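Local structure of alpha-Amylase (Thermotoga maritima, 2B5D) at residues E351-G354 with H355-E359. The protein belongs to glycoside hydrolase family 57, with a beta/alpha domain and a largely helical region of the branching-enzyme C-terminal type. Residues are numbered along the deposited sequence; the frame is centred on the assembly and turned at random.
Sequences ELFG and HWWFE
Trp356 N bonds to Glu351 O at 2.9 Å, five residues back, and closes a wide pi-type turn rather than a regular alpha-helical one. The N-H points at the oxygen fairly straight, at 159°. His355 N adds a weak bond to the same oxygen, and Trp357 N a weak one to Leu352 O. In the reverse direction, Gly354 N donates to Trp357 O at 2.6 Å, in a bent bond. Gly354 has a positive phi of 105°; a CB there would be jammed against the carbonyl oxygen of Phe353 and tight against His355 N.

The side chains follow this turn. Phe353 and Trp357 meet obliquely: Phe353 CE2 reaches the edge of the indole at Trp357 CZ3, 3.8 Å away. Trp357 CG lies opposite its own backbone N (chi1 -173°), which brings the six-membered part of the indole, at CE3 and CZ3, to Phe353 CD2 and CE2. Leu352 uses one branch, its CD2 lying 4.1 Å from Trp356 CD1. The same Trp356 CD1 is 3.7 Å from Glu351 O, so the indole sits beside the carbonyl that holds its backbone.

Trp246 meets Phe353 edge-to-face, and Tyr258 does the same with Trp357. Phe261 contacts the rings of both His355 and Trp356. Thr37 OG1, on helix 27-47, is hydrogen-bonded to Phe353 O. The arrangement is a short, irregular pi-type helical turn in the loop between strand 343-349 and helix 360-373, within the beta/alpha domain of this family 57 protein.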
loop_
_atom_site.group_PDB
_atom_site.type_symbol
_atom_site.label_atom_id
_atom_site.label_comp_id
_atom_site.label_asym_id
_atom_site.label_seq_id
_atom_site.Cartn_x
_atom_site.Cartn_y
_atom_site.Cartn_z
ATOM N N GLU A 351 -6.640 -8.335 -29.568
ATOM C CA GLU A 351 -7.192 -9.102 -28.445
ATOM C C GLU A 351 -8.667 -8.830 -28.235
ATOM O O GLU A 351 -9.354 -9.618 -27.555
ATOM C CB GLU A 351 -6.450 -8.818 -27.132
ATOM C CG GLU A 351 -6.064 -7.337 -26.893
ATOM C CD GLU A 351 -4.575 -7.089 -27.236
ATOM O OE1 GLU A 351 -3.807 -6.641 -26.331
ATOM O OE2 GLU A 351 -4.176 -7.376 -28.403
ATOM N N LEU A 352 -9.142 -7.708 -28.798
ATOM C CA LEU A 352 -10.554 -7.446 -28.884
ATOM C C LEU A 352 -11.244 -8.616 -29.608
ATOM O O LEU A 352 -12.404 -8.880 -29.342
ATOM C CB LEU A 352 -10.861 -6.101 -29.569
ATOM C CG LEU A 352 -10.470 -4.705 -28.999
ATOM C CD1 LEU A 352 -11.056 -3.542 -29.841
ATOM C CD2 LEU A 352 -10.775 -4.476 -27.504
ATOM N N PHE A 353 -10.540 -9.337 -30.486
ATOM C CA PHE A 353 -11.184 -10.428 -31.235
ATOM C C PHE A 353 -10.757 -11.778 -30.701
ATOM O O PHE A 353 -9.647 -12.259 -30.965
ATOM C CB PHE A 353 -10.963 -10.310 -32.773
ATOM C CG PHE A 353 -11.543 -9.048 -33.371
ATOM C CD1 PHE A 353 -10.749 -7.902 -33.534
ATOM C CD2 PHE A 353 -12.895 -8.975 -33.712
ATOM C CE1 PHE A 353 -11.290 -6.706 -34.049
ATOM C CE2 PHE A 353 -13.450 -7.785 -34.234
ATOM C CZ PHE A 353 -12.638 -6.648 -34.400
ATOM N N GLY A 354 -11.648 -12.403 -29.941
ATOM C CA GLY A 354 -11.361 -13.723 -29.386
ATOM C C GLY A 354 -11.031 -13.676 -27.903
ATOM O O GLY A 354 -11.285 -14.647 -27.187
ATOM N N HIS A 355 -10.480 -12.564 -27.428
ATOM C CA HIS A 355 -10.120 -12.484 -26.030
ATOM C C HIS A 355 -11.096 -11.665 -25.194
ATOM O O HIS A 355 -11.763 -12.229 -24.333
ATOM C CB HIS A 355 -8.651 -12.099 -25.814
ATOM C CG HIS A 355 -8.235 -12.122 -24.373
ATOM N ND1 HIS A 355 -8.253 -13.276 -23.609
ATOM C CD2 HIS A 355 -7.836 -11.125 -23.546
ATOM C CE1 HIS A 355 -7.869 -12.984 -22.378
ATOM N NE2 HIS A 355 -7.617 -11.687 -22.314
ATOM N N TRP A 356 -11.196 -10.360 -25.420
ATOM C CA TRP A 356 -12.267 -9.578 -24.789
ATOM C C TRP A 356 -13.647 -10.052 -25.242
ATOM O O TRP A 356 -14.565 -10.189 -24.431
ATOM C CB TRP A 356 -12.092 -8.084 -25.078
ATOM C CG TRP A 356 -10.959 -7.563 -24.305
ATOM C CD1 TRP A 356 -9.693 -7.279 -24.762
ATOM C CD2 TRP A 356 -10.943 -7.344 -22.883
ATOM N NE1 TRP A 356 -8.896 -6.864 -23.706
ATOM C CE2 TRP A 356 -9.636 -6.892 -22.545
ATOM C CE3 TRP A 356 -11.913 -7.475 -21.861
ATOM C CZ2 TRP A 356 -9.277 -6.566 -21.225
ATOM C CZ3 TRP A 356 -11.560 -7.149 -20.559
ATOM C CH2 TRP A 356 -10.250 -6.696 -20.251
ATOM N N TRP A 357 -13.752 -10.328 -26.537
ATOM C CA TRP A 357 -14.944 -10.797 -27.181
ATOM C C TRP A 357 -14.661 -12.182 -27.723
ATOM O O TRP A 357 -13.966 -12.335 -28.722
ATOM C CB TRP A 357 -15.263 -9.856 -28.333
ATOM C CG TRP A 357 -16.558 -10.072 -29.038
ATOM C CD1 TRP A 357 -17.698 -10.641 -28.538
ATOM C CD2 TRP A 357 -16.872 -9.648 -30.361
ATOM N NE1 TRP A 357 -18.694 -10.625 -29.477
ATOM C CE2 TRP A 357 -18.218 -10.018 -30.610
ATOM C CE3 TRP A 357 -16.147 -8.996 -31.371
ATOM C CZ2 TRP A 357 -18.850 -9.753 -31.827
ATOM C CZ3 TRP A 357 -16.778 -8.739 -32.571
ATOM C CH2 TRP A 357 -18.107 -9.112 -32.789
ATOM N N PHE A 358 -15.226 -13.185 -27.075
ATOM C CA PHE A 358 -14.917 -14.594 -27.361
ATOM C C PHE A 358 -15.227 -14.973 -28.811
ATOM O O PHE A 358 -14.507 -15.749 -29.428
ATOM C CB PHE A 358 -15.707 -15.476 -26.364
ATOM C CG PHE A 358 -15.635 -16.954 -26.633
ATOM C CD1 PHE A 358 -14.432 -17.640 -26.565
ATOM C CD2 PHE A 358 -16.792 -17.668 -26.916
ATOM C CE1 PHE A 358 -14.380 -19.012 -26.785
ATOM C CE2 PHE A 358 -16.757 -19.036 -27.142
ATOM C CZ PHE A 358 -15.557 -19.715 -27.067
ATOM N N GLU A 359 -16.302 -14.394 -29.335
ATOM C CA GLU A 359 -16.852 -14.727 -30.642
ATOM C C GLU A 359 -16.262 -13.858 -31.747
ATOM O O GLU A 359 -16.656 -13.981 -32.901
ATOM C CB GLU A 359 -18.382 -14.550 -30.610
ATOM C CG GLU A 359 -19.111 -15.427 -29.562
ATOM C CD GLU A 359 -19.181 -14.819 -28.156
ATOM O OE1 GLU A 359 -18.422 -13.877 -27.866
ATOM O OE2 GLU A 359 -20.010 -15.274 -27.336
#